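Long-range contacts in GCN5-related N-acetyltransferase (Sphaerobacter thermophilus, PDB 3TT2), which probably transfers acyl groups, as expected of a GCN5-related N-acetyltransferase, using a chain that contains two related GNAT regions: residues D152-I158 and M304-Y310; I158-P164 and F272-Y276; I234-L239 and S251-R255; G245-I249 and V280-S286. All blocks are in the same frame, centred on the assembly; numbering follows the deposited sequence.

Contact 1: D152-I158 and M304-Y310; sequences DIWVMAI and MHVKHRY. With SO4 (sulfate ion), chain G.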
loop_
_atom_site.group_PDB
_atom_site.type_symbol
_atom_site.label_atom_id
_atom_site.label_comp_id
_atom_site.label_asym_id
_atom_site.label_seq_id
_atom_site.Cartn_x
_atom_site.Cartn_y
_atom_site.Cartn_z
ATOM N N ASP A 152 -3.118 -3.160 -12.243
ATOM C CA ASP A 152 -2.663 -4.270 -11.417
ATOM C C ASP A 152 -1.683 -3.748 -10.373
ATOM O O ASP A 152 -0.838 -2.895 -10.673
ATOM C CB ASP A 152 -1.936 -5.316 -12.262
ATOM C CG ASP A 152 -2.877 -6.193 -13.055
ATOM O OD1 ASP A 152 -4.116 -6.074 -12.890
ATOM O OD2 ASP A 152 -2.361 -7.019 -13.838
ATOM N N ILE A 153 -1.790 -4.260 -9.153
ATOM C CA ILE A 153 -0.808 -3.958 -8.128
ATOM C C ILE A 153 -0.155 -5.265 -7.701
ATOM O O ILE A 153 -0.839 -6.214 -7.285
ATOM C CB ILE A 153 -1.411 -3.281 -6.885
ATOM C CG1 ILE A 153 -1.711 -1.810 -7.148
ATOM C CG2 ILE A 153 -0.418 -3.311 -5.756
ATOM C CD1 ILE A 153 -2.960 -1.551 -7.923
ATOM N N TRP A 154 1.166 -5.325 -7.813
ATOM C CA TRP A 154 1.868 -6.533 -7.445
ATOM C C TRP A 154 2.620 -6.352 -6.142
ATOM O O TRP A 154 3.389 -5.397 -5.980
ATOM C CB TRP A 154 2.851 -6.913 -8.531
ATOM C CG TRP A 154 2.250 -7.132 -9.868
ATOM C CD1 TRP A 154 2.001 -6.190 -10.809
ATOM C CD2 TRP A 154 1.848 -8.383 -10.434
ATOM N NE1 TRP A 154 1.469 -6.768 -11.931
ATOM C CE2 TRP A 154 1.363 -8.115 -11.731
ATOM C CE3 TRP A 154 1.848 -9.703 -9.970
ATOM C CZ2 TRP A 154 0.879 -9.109 -12.570
ATOM C CZ3 TRP A 154 1.369 -10.692 -10.807
ATOM C CH2 TRP A 154 0.891 -10.391 -12.093
ATOM N N VAL A 155 2.401 -7.275 -5.215
ATOM C CA VAL A 155 3.204 -7.326 -4.005
ATOM C C VAL A 155 4.353 -8.318 -4.172
ATOM O O VAL A 155 4.130 -9.527 -4.259
ATOM C CB VAL A 155 2.366 -7.739 -2.807
ATOM C CG1 VAL A 155 3.150 -7.526 -1.550
ATOM C CG2 VAL A 155 1.081 -6.915 -2.774
HETATM N N MSE A 156 5.580 -7.800 -4.202
HETATM C CA MSE A 156 6.776 -8.624 -4.363
HETATM C C MSE A 156 7.305 -8.955 -2.984
HETATM O O MSE A 156 7.152 -8.177 -2.051
HETATM C CB MSE A 156 7.839 -7.901 -5.192
HETATM C CG MSE A 156 7.326 -7.402 -6.522
HETATM SE SE MSE A 156 6.551 -8.752 -7.754
HETATM C CE MSE A 156 8.149 -9.804 -8.201
ATOM N N ALA A 157 7.868 -10.138 -2.831
ATOM C CA ALA A 157 8.416 -10.519 -1.537
ATOM C C ALA A 157 9.769 -11.176 -1.734
ATOM O O ALA A 157 10.073 -11.681 -2.821
ATOM C CB ALA A 157 7.483 -11.435 -0.863
ATOM N N ILE A 158 10.609 -11.115 -0.709
ATOM C CA ILE A 158 11.870 -11.860 -0.744
ATOM C C ILE A 158 12.297 -12.311 0.653
ATOM O O ILE A 158 12.224 -11.541 1.607
ATOM C CB ILE A 158 13.016 -11.058 -1.422
ATOM C CG1 ILE A 158 14.220 -11.971 -1.654
ATOM C CG2 ILE A 158 13.379 -9.819 -0.611
ATOM C CD1 ILE A 158 15.443 -11.294 -2.227
HETATM N N MSE A 304 13.402 -11.203 -6.184
HETATM C CA MSE A 304 12.106 -11.194 -5.591
HETATM C C MSE A 304 11.200 -12.124 -6.348
HETATM O O MSE A 304 11.587 -12.657 -7.381
HETATM C CB MSE A 304 11.578 -9.787 -5.591
HETATM C CG MSE A 304 11.913 -9.033 -4.336
HETATM SE SE MSE A 304 11.512 -7.157 -4.521
HETATM C CE MSE A 304 12.754 -6.839 -5.958
ATOM N N HIS A 305 9.989 -12.289 -5.830
ATOM C CA HIS A 305 8.999 -13.192 -6.396
ATOM C C HIS A 305 7.608 -12.658 -6.049
ATOM O O HIS A 305 7.467 -11.754 -5.222
ATOM C CB HIS A 305 9.187 -14.604 -5.875
ATOM C CG HIS A 305 8.755 -14.778 -4.455
ATOM N ND1 HIS A 305 9.581 -14.496 -3.387
ATOM C CD2 HIS A 305 7.576 -15.186 -3.926
ATOM C CE1 HIS A 305 8.929 -14.727 -2.261
ATOM N NE2 HIS A 305 7.713 -15.144 -2.563
ATOM N N VAL A 306 6.584 -13.174 -6.712
ATOM C CA VAL A 306 5.248 -12.637 -6.522
ATOM C C VAL A 306 4.567 -13.223 -5.269
ATOM O O VAL A 306 4.340 -14.421 -5.169
ATOM C CB VAL A 306 4.385 -12.881 -7.789
ATOM C CG1 VAL A 306 2.986 -12.352 -7.627
ATOM C CG2 VAL A 306 5.018 -12.225 -8.985
ATOM N N LYS A 307 4.219 -12.354 -4.328
ATOM C CA LYS A 307 3.435 -12.760 -3.172
ATOM C C LYS A 307 1.976 -12.822 -3.602
ATOM O O LYS A 307 1.413 -13.906 -3.757
ATOM C CB LYS A 307 3.615 -11.788 -1.999
ATOM C CG LYS A 307 2.963 -12.259 -0.749
ATOM C CD LYS A 307 3.330 -11.394 0.428
ATOM C CE LYS A 307 2.815 -11.997 1.730
ATOM N NZ LYS A 307 2.606 -10.940 2.780
ATOM N N HIS A 308 1.357 -11.668 -3.818
ATOM C CA HIS A 308 0.003 -11.645 -4.375
ATOM C C HIS A 308 -0.201 -10.476 -5.341
ATOM O O HIS A 308 0.618 -9.567 -5.426
ATOM C CB HIS A 308 -1.116 -11.746 -3.319
ATOM C CG HIS A 308 -0.779 -11.147 -1.990
ATOM N ND1 HIS A 308 -0.734 -11.904 -0.836
ATOM C CD2 HIS A 308 -0.534 -9.872 -1.615
ATOM C CE1 HIS A 308 -0.427 -11.124 0.183
ATOM N NE2 HIS A 308 -0.320 -9.882 -0.255
ATOM N N ARG A 309 -1.280 -10.554 -6.108
ATOM C CA ARG A 309 -1.613 -9.584 -7.133
ATOM C C ARG A 309 -2.979 -8.998 -6.823
ATOM O O ARG A 309 -3.947 -9.730 -6.613
ATOM C CB ARG A 309 -1.685 -10.292 -8.482
ATOM C CG ARG A 309 -2.280 -9.456 -9.618
ATOM C CD ARG A 309 -2.344 -10.295 -10.864
ATOM N NE ARG A 309 -3.218 -9.768 -11.901
ATOM C CZ ARG A 309 -4.142 -10.499 -12.512
ATOM N NH1 ARG A 309 -4.310 -11.771 -12.160
ATOM N NH2 ARG A 309 -4.898 -9.962 -13.466
ATOM N N TYR A 310 -3.073 -7.679 -6.795
ATOM C CA TYR A 310 -4.372 -7.068 -6.610
ATOM C C TYR A 310 -4.769 -6.348 -7.888
ATOM O O TYR A 310 -3.912 -5.878 -8.637
ATOM C CB TYR A 310 -4.365 -6.078 -5.443
ATOM C CG TYR A 310 -4.152 -6.675 -4.077
ATOM C CD1 TYR A 310 -5.221 -6.923 -3.222
ATOM C CD2 TYR A 310 -2.886 -6.965 -3.624
ATOM C CE1 TYR A 310 -5.023 -7.452 -1.954
ATOM C CE2 TYR A 310 -2.680 -7.501 -2.372
ATOM C CZ TYR A 310 -3.747 -7.741 -1.541
ATOM O OH TYR A 310 -3.515 -8.270 -0.289
HETATM S S SO4 G . -2.895 -14.066 -6.896
HETATM O O1 SO4 G . -2.123 -13.631 -8.064
HETATM O O2 SO4 G . -2.028 -14.804 -5.973
HETATM O O3 SO4 G . -3.448 -12.902 -6.210
HETATM O O4 SO4 G . -3.995 -14.921 -7.338
#
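An antiparallel strand pair near the middle of the long mixed sheet joins 152-158 to 304-310, showing how segments far apart in sequence become neighbours. Two short hydrogen bonds pair Ile153 with Tyr310, Ile153 N to Tyr310 O and Tyr310 N to Ile153 O, both 2.7 Å. A classic bulge then lets both Lys307 and His308 face Val155: Val155 N reaches His308 O at 2.9 Å, while Lys307 N gives to Val155 O at 2.8 Å. On one face, Val155 CG2 lies 3.8 Å from Tyr310 CE2. On the other, Arg309 CD sits over the Trp154 six-membered ring, 3.8 Å from its centroid, a CH-pi contact, and Arg309 NE and Asp152 OD2, 3.5 Å apart, form a salt bridge whose hydrogen bond is weak. A sulfate, probably from the crystallisation liquor, accepts a hydrogen bond from Arg309 N. Strand 305-316 separates 148-159 from 125-132, while 148-159 lies beside 282-290, a strand order consistent with the exchange of terminal strands between tandem GNAT domains.

Contact 2: I158-P164 and F272-Y276; sequences ITLDQPP and FGVYY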
loop_
_atom_site.group_PDB
_atom_site.type_symbol
_atom_site.label_atom_id
_atom_site.label_comp_id
_atom_site.label_asym_id
_atom_site.label_seq_id
_atom_site.Cartn_x
_atom_site.Cartn_y
_atom_site.Cartn_z
ATOM N N ILE A 158 10.609 -11.115 -0.709
ATOM C CA ILE A 158 11.870 -11.860 -0.744
ATOM C C ILE A 158 12.297 -12.311 0.653
ATOM O O ILE A 158 12.224 -11.541 1.607
ATOM C CB ILE A 158 13.016 -11.058 -1.422
ATOM C CG1 ILE A 158 14.220 -11.971 -1.654
ATOM C CG2 ILE A 158 13.379 -9.819 -0.611
ATOM C CD1 ILE A 158 15.443 -11.294 -2.227
ATOM N N THR A 159 12.789 -13.541 0.759
ATOM C CA THR A 159 13.151 -14.138 2.035
ATOM C C THR A 159 14.651 -14.242 2.044
ATOM O O THR A 159 15.210 -14.892 1.161
ATOM C CB THR A 159 12.615 -15.544 2.099
ATOM O OG1 THR A 159 11.207 -15.503 2.311
ATOM C CG2 THR A 159 13.231 -16.309 3.226
ATOM N N LEU A 160 15.339 -13.596 2.986
ATOM C CA LEU A 160 16.770 -13.652 2.864
ATOM C C LEU A 160 17.329 -14.595 3.880
ATOM O O LEU A 160 17.734 -14.158 4.963
ATOM C CB LEU A 160 17.263 -12.265 3.251
ATOM C CG LEU A 160 16.767 -11.067 2.419
ATOM C CD1 LEU A 160 16.924 -9.742 3.147
ATOM C CD2 LEU A 160 17.451 -10.956 1.046
ATOM N N ASP A 161 17.547 -15.849 3.476
ATOM C CA ASP A 161 18.152 -16.829 4.367
ATOM C C ASP A 161 19.599 -16.992 3.986
ATOM O O ASP A 161 20.341 -17.671 4.669
ATOM C CB ASP A 161 17.446 -18.185 4.266
ATOM C CG ASP A 161 16.071 -18.191 4.901
ATOM O OD1 ASP A 161 15.861 -17.368 5.821
ATOM O OD2 ASP A 161 15.221 -19.030 4.479
ATOM N N GLN A 162 19.983 -16.362 2.882
ATOM C CA GLN A 162 21.289 -16.550 2.283
ATOM C C GLN A 162 21.698 -15.203 1.758
ATOM O O GLN A 162 20.855 -14.477 1.248
ATOM C CB GLN A 162 21.179 -17.481 1.091
ATOM C CG GLN A 162 20.469 -18.757 1.389
ATOM C CD GLN A 162 21.268 -19.947 0.964
ATOM O OE1 GLN A 162 22.498 -19.907 0.980
ATOM N NE2 GLN A 162 20.582 -21.019 0.571
ATOM N N PRO A 163 22.998 -14.878 1.837
ATOM C CA PRO A 163 23.482 -13.560 1.408
ATOM C C PRO A 163 23.134 -13.279 -0.037
ATOM O O PRO A 163 23.423 -14.105 -0.895
ATOM C CB PRO A 163 25.008 -13.659 1.568
ATOM C CG PRO A 163 25.306 -15.122 1.752
ATOM C CD PRO A 163 24.079 -15.735 2.356
ATOM N N PRO A 164 22.537 -12.109 -0.300
ATOM C CA PRO A 164 22.204 -11.629 -1.636
ATOM C C PRO A 164 23.453 -11.454 -2.492
ATOM O O PRO A 164 24.577 -11.434 -1.985
ATOM C CB PRO A 164 21.576 -10.250 -1.366
ATOM C CG PRO A 164 21.112 -10.301 0.012
ATOM C CD PRO A 164 22.136 -11.135 0.728
ATOM N N PHE A 272 18.913 -4.987 0.064
ATOM C CA PHE A 272 18.776 -6.352 0.536
ATOM C C PHE A 272 19.987 -6.790 1.358
ATOM O O PHE A 272 19.868 -7.524 2.332
ATOM C CB PHE A 272 18.522 -7.302 -0.634
ATOM C CG PHE A 272 17.190 -7.089 -1.297
ATOM C CD1 PHE A 272 16.231 -6.308 -0.697
ATOM C CD2 PHE A 272 16.900 -7.670 -2.525
ATOM C CE1 PHE A 272 15.004 -6.117 -1.302
ATOM C CE2 PHE A 272 15.671 -7.484 -3.136
ATOM C CZ PHE A 272 14.726 -6.706 -2.530
ATOM N N GLY A 273 21.161 -6.331 0.973
ATOM C CA GLY A 273 22.339 -6.688 1.722
ATOM C C GLY A 273 22.274 -6.103 3.113
ATOM O O GLY A 273 22.627 -6.765 4.071
ATOM N N VAL A 274 21.811 -4.863 3.223
ATOM C CA VAL A 274 21.692 -4.206 4.520
ATOM C C VAL A 274 20.704 -4.939 5.431
ATOM O O VAL A 274 20.972 -5.141 6.621
ATOM C CB VAL A 274 21.233 -2.759 4.371
ATOM C CG1 VAL A 274 20.859 -2.196 5.714
ATOM C CG2 VAL A 274 22.313 -1.918 3.710
ATOM N N TYR A 275 19.573 -5.345 4.857
ATOM C CA TYR A 275 18.563 -6.093 5.590
ATOM C C TYR A 275 19.121 -7.431 6.008
ATOM O O TYR A 275 18.882 -7.903 7.131
ATOM C CB TYR A 275 17.334 -6.357 4.722
ATOM C CG TYR A 275 16.326 -5.242 4.670
ATOM C CD1 TYR A 275 15.625 -4.856 5.802
ATOM C CD2 TYR A 275 16.046 -4.604 3.477
ATOM C CE1 TYR A 275 14.687 -3.829 5.747
ATOM C CE2 TYR A 275 15.127 -3.587 3.411
ATOM C CZ TYR A 275 14.450 -3.194 4.544
ATOM O OH TYR A 275 13.520 -2.182 4.454
ATOM N N TYR A 276 19.837 -8.061 5.084
ATOM C CA TYR A 276 20.322 -9.394 5.354
ATOM C C TYR A 276 21.315 -9.344 6.486
ATOM O O TYR A 276 21.243 -10.129 7.413
ATOM C CB TYR A 276 20.966 -10.041 4.139
ATOM C CG TYR A 276 21.632 -11.351 4.498
ATOM C CD1 TYR A 276 20.873 -12.520 4.679
ATOM C CD2 TYR A 276 23.017 -11.428 4.686
ATOM C CE1 TYR A 276 21.481 -13.729 5.030
ATOM C CE2 TYR A 276 23.630 -12.635 5.037
ATOM C CZ TYR A 276 22.853 -13.769 5.203
ATOM O OH TYR A 276 23.445 -14.945 5.539
#
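At the end of strand 148-159 the chain leaves the sheet and runs as a loop past a turn of helix 263-278, the crossover helix of a GNAT beta-alpha-beta unit. The two backbones come nearest where Leu160 CA lies 6.1 Å from Tyr276 CA and Pro164 CA 6.0 Å from Gly273 CA. No hydrogen bond spans the gap; the helix satisfies itself, Tyr276 N bonding to Phe272 O at 2.8 Å. Between loop and helix the contact thus rests on apolar and CH-pi packing. Leu160 points at the helix, its CD1 3.8 Å from Tyr275 CB and its CB 3.9 Å from Tyr276 CD1. Pro164 CG lies 4.0 Å from Phe272 CB. Before the loop starts, Ile158 CG2 lies over the Phe272 ring face, 4.1 Å from the centroid, in a CH-pi contact. Asp161 turns away and pairs with Arg281. The loop's prolines meet Tyr276, which gives the largest covered area here: Pro163 CA stands over its ring face, 3.8 Å from the centroid and 13° off the normal.

Contact 3: I234-L239 and S251-R255; sequences IVGTCL and SVGVR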
loop_
_atom_site.group_PDB
_atom_site.type_symbol
_atom_site.label_atom_id
_atom_site.label_comp_id
_atom_site.label_asym_id
_atom_site.label_seq_id
_atom_site.Cartn_x
_atom_site.Cartn_y
_atom_site.Cartn_z
ATOM N N ILE A 234 22.109 13.028 -6.618
ATOM C CA ILE A 234 21.347 11.830 -6.343
ATOM C C ILE A 234 20.621 11.487 -7.628
ATOM O O ILE A 234 19.800 12.270 -8.111
ATOM C CB ILE A 234 20.391 12.066 -5.145
ATOM C CG1 ILE A 234 21.210 12.078 -3.850
ATOM C CG2 ILE A 234 19.349 11.006 -5.080
ATOM C CD1 ILE A 234 20.797 13.124 -2.868
ATOM N N VAL A 235 20.982 10.343 -8.210
ATOM C CA VAL A 235 20.338 9.877 -9.427
ATOM C C VAL A 235 19.270 8.824 -9.170
ATOM O O VAL A 235 18.549 8.433 -10.086
ATOM C CB VAL A 235 21.357 9.314 -10.447
ATOM C CG1 VAL A 235 22.477 10.301 -10.653
ATOM C CG2 VAL A 235 21.883 7.948 -10.000
ATOM N N GLY A 236 19.135 8.386 -7.926
ATOM C CA GLY A 236 18.235 7.283 -7.627
ATOM C C GLY A 236 18.079 7.107 -6.136
ATOM O O GLY A 236 18.930 7.553 -5.390
ATOM N N THR A 237 16.992 6.476 -5.695
ATOM C CA THR A 237 16.762 6.236 -4.269
ATOM C C THR A 237 16.091 4.898 -4.066
ATOM O O THR A 237 15.323 4.438 -4.914
ATOM C CB THR A 237 15.840 7.300 -3.618
ATOM O OG1 THR A 237 14.536 7.222 -4.206
ATOM C CG2 THR A 237 16.402 8.728 -3.764
ATOM N N CYS A 238 16.427 4.259 -2.951
ATOM C CA CYS A 238 15.641 3.170 -2.449
ATOM C C CYS A 238 15.462 3.413 -0.964
ATOM O O CYS A 238 16.412 3.281 -0.194
ATOM C CB CYS A 238 16.406 1.875 -2.661
ATOM S SG CYS A 238 15.472 0.371 -2.430
ATOM N N LEU A 239 14.239 3.695 -0.537
ATOM C CA LEU A 239 14.045 4.025 0.850
ATOM C C LEU A 239 13.280 2.903 1.516
ATOM O O LEU A 239 12.063 2.755 1.362
ATOM C CB LEU A 239 13.307 5.349 0.961
ATOM C CG LEU A 239 13.796 6.434 -0.010
ATOM C CD1 LEU A 239 12.978 7.708 0.094
ATOM C CD2 LEU A 239 15.283 6.748 0.197
ATOM N N SER A 251 9.761 3.074 -2.002
ATOM C CA SER A 251 10.032 3.469 -3.378
ATOM C C SER A 251 11.458 3.197 -3.820
ATOM O O SER A 251 12.407 3.715 -3.234
ATOM C CB SER A 251 9.693 4.954 -3.568
ATOM O OG SER A 251 10.518 5.792 -2.762
ATOM N N VAL A 252 11.605 2.419 -4.879
ATOM C CA VAL A 252 12.877 2.385 -5.570
ATOM C C VAL A 252 12.686 3.118 -6.898
ATOM O O VAL A 252 11.663 2.956 -7.550
ATOM C CB VAL A 252 13.357 0.958 -5.795
ATOM C CG1 VAL A 252 12.281 0.135 -6.525
ATOM C CG2 VAL A 252 14.676 0.968 -6.550
ATOM N N GLY A 253 13.621 3.978 -7.278
ATOM C CA GLY A 253 13.449 4.710 -8.522
ATOM C C GLY A 253 14.625 5.518 -9.024
ATOM O O GLY A 253 15.468 5.961 -8.257
ATOM N N VAL A 254 14.654 5.754 -10.328
ATOM C CA VAL A 254 15.772 6.447 -10.934
ATOM C C VAL A 254 15.252 7.668 -11.653
ATOM O O VAL A 254 14.215 7.603 -12.289
ATOM C CB VAL A 254 16.551 5.509 -11.883
ATOM C CG1 VAL A 254 17.766 6.201 -12.439
ATOM C CG2 VAL A 254 16.987 4.268 -11.136
ATOM N N ARG A 255 15.950 8.796 -11.521
ATOM C CA ARG A 255 15.610 10.010 -12.266
ATOM C C ARG A 255 15.833 9.770 -13.751
ATOM O O ARG A 255 16.724 9.015 -14.122
ATOM C CB ARG A 255 16.417 11.188 -11.733
ATOM C CG ARG A 255 15.810 11.735 -10.455
ATOM C CD ARG A 255 16.773 12.451 -9.573
ATOM N NE ARG A 255 17.301 13.632 -10.230
ATOM C CZ ARG A 255 17.665 14.736 -9.589
ATOM N NH1 ARG A 255 17.531 14.799 -8.268
ATOM N NH2 ARG A 255 18.158 15.770 -10.269
#
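Strands 233-243 and 246-254 form a beta hairpin in the mixed sheet, and 234-239 with 251-255 is the part of it away from the turn. The axes are almost exactly antiparallel, at 173° and 4.8 Å, and the backbone polar groups illustrate how a strand divides its bonds between two neighbours. Thr237 and Gly253 form a hydrogen-bonded pair, Thr237 N to Gly253 O at 3.0 Å and Gly253 N to Thr237 O at 2.9 Å. On either side of this pair, Arg255 N gives to Val235 O at 3.0 Å, and Leu239 N reaches Ser251 O over a longer 3.3 Å. Toward strand 223-228, Cys238 bonds with Leu224, while Val235 and Gly236 both bond with Ala226 in a classic beta bulge, Val235 O still serving the hairpin. Acceptors used across the hairpin also meet CA-H groups: Gly253 O lies 3.1 Å from Gly236 CA, and Thr237 O 3.3 Å from Val252 CA. Ile234 O is close to Arg255 CD, 3.4 Å away, but the guanidinium makes no hydrogen bond to it; Arg255 has instead a long, weak ion pair with Glu193. Thr237 and Ser251 share the face covered by Phe195. On the face that meets helix 263-278, the non-hydrogen-bonded pair of Cys238 and Val252 brings Cys238 SG to 4.0 Å from Val252 CB.

Contact 4: G245-I249 and V280-S286; sequences GKGWI and VREVELS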
loop_
_atom_site.group_PDB
_atom_site.type_symbol
_atom_site.label_atom_id
_atom_site.label_comp_id
_atom_site.label_asym_id
_atom_site.label_seq_id
_atom_site.Cartn_x
_atom_site.Cartn_y
_atom_site.Cartn_z
ATOM N N GLY A 245 10.004 -6.339 12.538
ATOM C CA GLY A 245 10.946 -7.328 12.041
ATOM C C GLY A 245 10.752 -7.755 10.596
ATOM O O GLY A 245 11.291 -8.785 10.176
ATOM N N LYS A 246 9.968 -6.980 9.842
ATOM C CA LYS A 246 9.812 -7.199 8.402
ATOM C C LYS A 246 10.233 -5.935 7.711
ATOM O O LYS A 246 10.077 -4.846 8.265
ATOM C CB LYS A 246 8.375 -7.554 8.005
ATOM C CG LYS A 246 7.900 -8.870 8.546
ATOM C CD LYS A 246 6.584 -9.273 7.921
ATOM C CE LYS A 246 6.723 -9.502 6.417
ATOM N NZ LYS A 246 5.630 -10.391 5.884
ATOM N N GLY A 247 10.834 -6.072 6.538
ATOM C CA GLY A 247 11.182 -4.898 5.755
ATOM C C GLY A 247 10.086 -4.432 4.815
ATOM O O GLY A 247 9.337 -5.236 4.266
ATOM N N TRP A 248 10.009 -3.131 4.592
ATOM C CA TRP A 248 9.133 -2.632 3.552
ATOM C C TRP A 248 9.875 -1.572 2.787
ATOM O O TRP A 248 10.462 -0.657 3.374
ATOM C CB TRP A 248 7.824 -2.062 4.105
ATOM C CG TRP A 248 6.895 -1.580 2.994
ATOM C CD1 TRP A 248 6.739 -0.298 2.552
ATOM C CD2 TRP A 248 6.032 -2.391 2.175
ATOM N NE1 TRP A 248 5.827 -0.259 1.522
ATOM C CE2 TRP A 248 5.383 -1.529 1.267
ATOM C CE3 TRP A 248 5.753 -3.763 2.118
ATOM C CZ2 TRP A 248 4.458 -1.990 0.323
ATOM C CZ3 TRP A 248 4.834 -4.223 1.179
ATOM C CH2 TRP A 248 4.196 -3.336 0.295
ATOM N N ILE A 249 9.856 -1.704 1.471
ATOM C CA ILE A 249 10.490 -0.713 0.622
ATOM C C ILE A 249 9.413 0.105 -0.054
ATOM O O ILE A 249 8.683 -0.388 -0.916
ATOM C CB ILE A 249 11.432 -1.370 -0.421
ATOM C CG1 ILE A 249 12.498 -2.184 0.290
ATOM C CG2 ILE A 249 12.113 -0.334 -1.276
ATOM C CD1 ILE A 249 13.324 -2.974 -0.645
ATOM N N VAL A 280 17.127 -9.202 9.049
ATOM C CA VAL A 280 15.709 -9.167 8.674
ATOM C C VAL A 280 15.420 -10.239 7.633
ATOM O O VAL A 280 16.045 -10.270 6.576
ATOM C CB VAL A 280 15.267 -7.802 8.155
ATOM C CG1 VAL A 280 13.898 -7.899 7.557
ATOM C CG2 VAL A 280 15.272 -6.791 9.280
ATOM N N ARG A 281 14.489 -11.133 7.939
ATOM C CA ARG A 281 14.282 -12.284 7.084
ATOM C C ARG A 281 13.471 -11.948 5.845
ATOM O O ARG A 281 13.796 -12.395 4.751
ATOM C CB ARG A 281 13.639 -13.430 7.860
ATOM C CG ARG A 281 13.393 -14.646 7.015
ATOM C CD ARG A 281 13.602 -15.902 7.801
ATOM N NE ARG A 281 13.481 -17.093 6.959
ATOM C CZ ARG A 281 12.343 -17.747 6.766
ATOM N NH1 ARG A 281 11.231 -17.315 7.350
ATOM N NH2 ARG A 281 12.317 -18.836 6.002
ATOM N N GLU A 282 12.424 -11.153 6.018
ATOM C CA GLU A 282 11.514 -10.905 4.922
ATOM C C GLU A 282 11.400 -9.436 4.583
ATOM O O GLU A 282 11.209 -8.591 5.460
ATOM C CB GLU A 282 10.134 -11.482 5.218
ATOM C CG GLU A 282 10.139 -12.989 5.314
ATOM C CD GLU A 282 8.838 -13.568 5.857
ATOM O OE1 GLU A 282 7.875 -12.796 6.088
ATOM O OE2 GLU A 282 8.785 -14.810 6.051
ATOM N N VAL A 283 11.536 -9.157 3.288
ATOM C CA VAL A 283 11.294 -7.840 2.709
ATOM C C VAL A 283 10.211 -7.919 1.624
ATOM O O VAL A 283 10.122 -8.881 0.852
ATOM C CB VAL A 283 12.569 -7.246 2.113
ATOM C CG1 VAL A 283 12.304 -5.825 1.640
ATOM C CG2 VAL A 283 13.695 -7.281 3.149
ATOM N N GLU A 284 9.367 -6.904 1.603
ATOM C CA GLU A 284 8.300 -6.831 0.642
ATOM C C GLU A 284 8.275 -5.436 0.081
ATOM O O GLU A 284 8.787 -4.499 0.689
ATOM C CB GLU A 284 6.955 -7.120 1.305
ATOM C CG GLU A 284 6.784 -8.555 1.754
ATOM C CD GLU A 284 5.515 -8.775 2.545
ATOM O OE1 GLU A 284 4.971 -7.792 3.095
ATOM O OE2 GLU A 284 5.070 -9.937 2.624
ATOM N N LEU A 285 7.676 -5.312 -1.093
ATOM C CA LEU A 285 7.331 -4.025 -1.647
ATOM C C LEU A 285 6.179 -4.205 -2.613
ATOM O O LEU A 285 5.692 -5.313 -2.845
ATOM C CB LEU A 285 8.529 -3.376 -2.337
ATOM C CG LEU A 285 9.198 -4.107 -3.499
ATOM C CD1 LEU A 285 8.452 -3.896 -4.803
ATOM C CD2 LEU A 285 10.623 -3.644 -3.645
ATOM N N SER A 286 5.772 -3.098 -3.204
ATOM C CA SER A 286 4.566 -3.084 -3.983
ATOM C C SER A 286 4.804 -2.333 -5.299
ATOM O O SER A 286 5.435 -1.275 -5.316
ATOM C CB SER A 286 3.479 -2.423 -3.146
ATOM O OG SER A 286 2.276 -2.351 -3.858
#
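Trp248 lays the face of its six-membered ring over the backbone of the adjacent strand: Leu285 CA is 3.8 Å from the ring centroid and 15° off the normal, a CH-pi contact, and Trp248 CZ2 lies 3.6 Å from Ser286 CB. The two strands are parallel, crossing at -26°, as consecutive strands of a beta-alpha-beta crossover through helix 263-278 should be. Their bonds show the staggered pattern of parallel strands, in which one residue bonds to two on its neighbour: Gly247 N gives to Glu282 O at 2.8 Å, and Gly247 O receives Glu284 N at 3.1 Å. Glu284 O in turn takes Ile249 N at 3.1 Å. Toward helix 263-278 the contact is apolar, with Ile249 CD1 3.8 Å from Val283 CG1 and Ile249 CB 4.0 Å from Leu285 CB. On the face of Trp248, Lys246 NZ forms salt bridges with Glu282 OE1 and Glu284 OE2, each 3.3 Å and weak as hydrogen bonds, and Glu284 has its stronger partner in Lys307. Arg281 pairs with Asp161, extending the charges to the loop after strand 148-159. The chemistry thus implies an apolar face packed against the crossover helix and an opposite face where the Trp248 ring lies beside the charges of Lys246, Glu282 and Glu284, a network in which Glu284 serves two lysines at once.

Overall arrangement
Followed from the N terminus, the chain first enters contact 1 at 152-158 and, sharing Ile158, contact 2 at 158-164. The hairpin comes next: contact 3 closes its short loop at 251-255, after 245-249 has begun contact 4, so the two cross. The helix at 272-276 then closes contact 2, and 280-286 closes contact 4; these also cross, whereas contact 3 is nested inside contact 2. Finally 304-310 closes contact 1 round all the others. Contacts 1, 3 and 4 join neighbouring strands of one sheet, while contact 2 ties the exit of strand 148-159 to the crossover helix. Local hairpin and crossover units are thus enclosed by one long-range strand pairing.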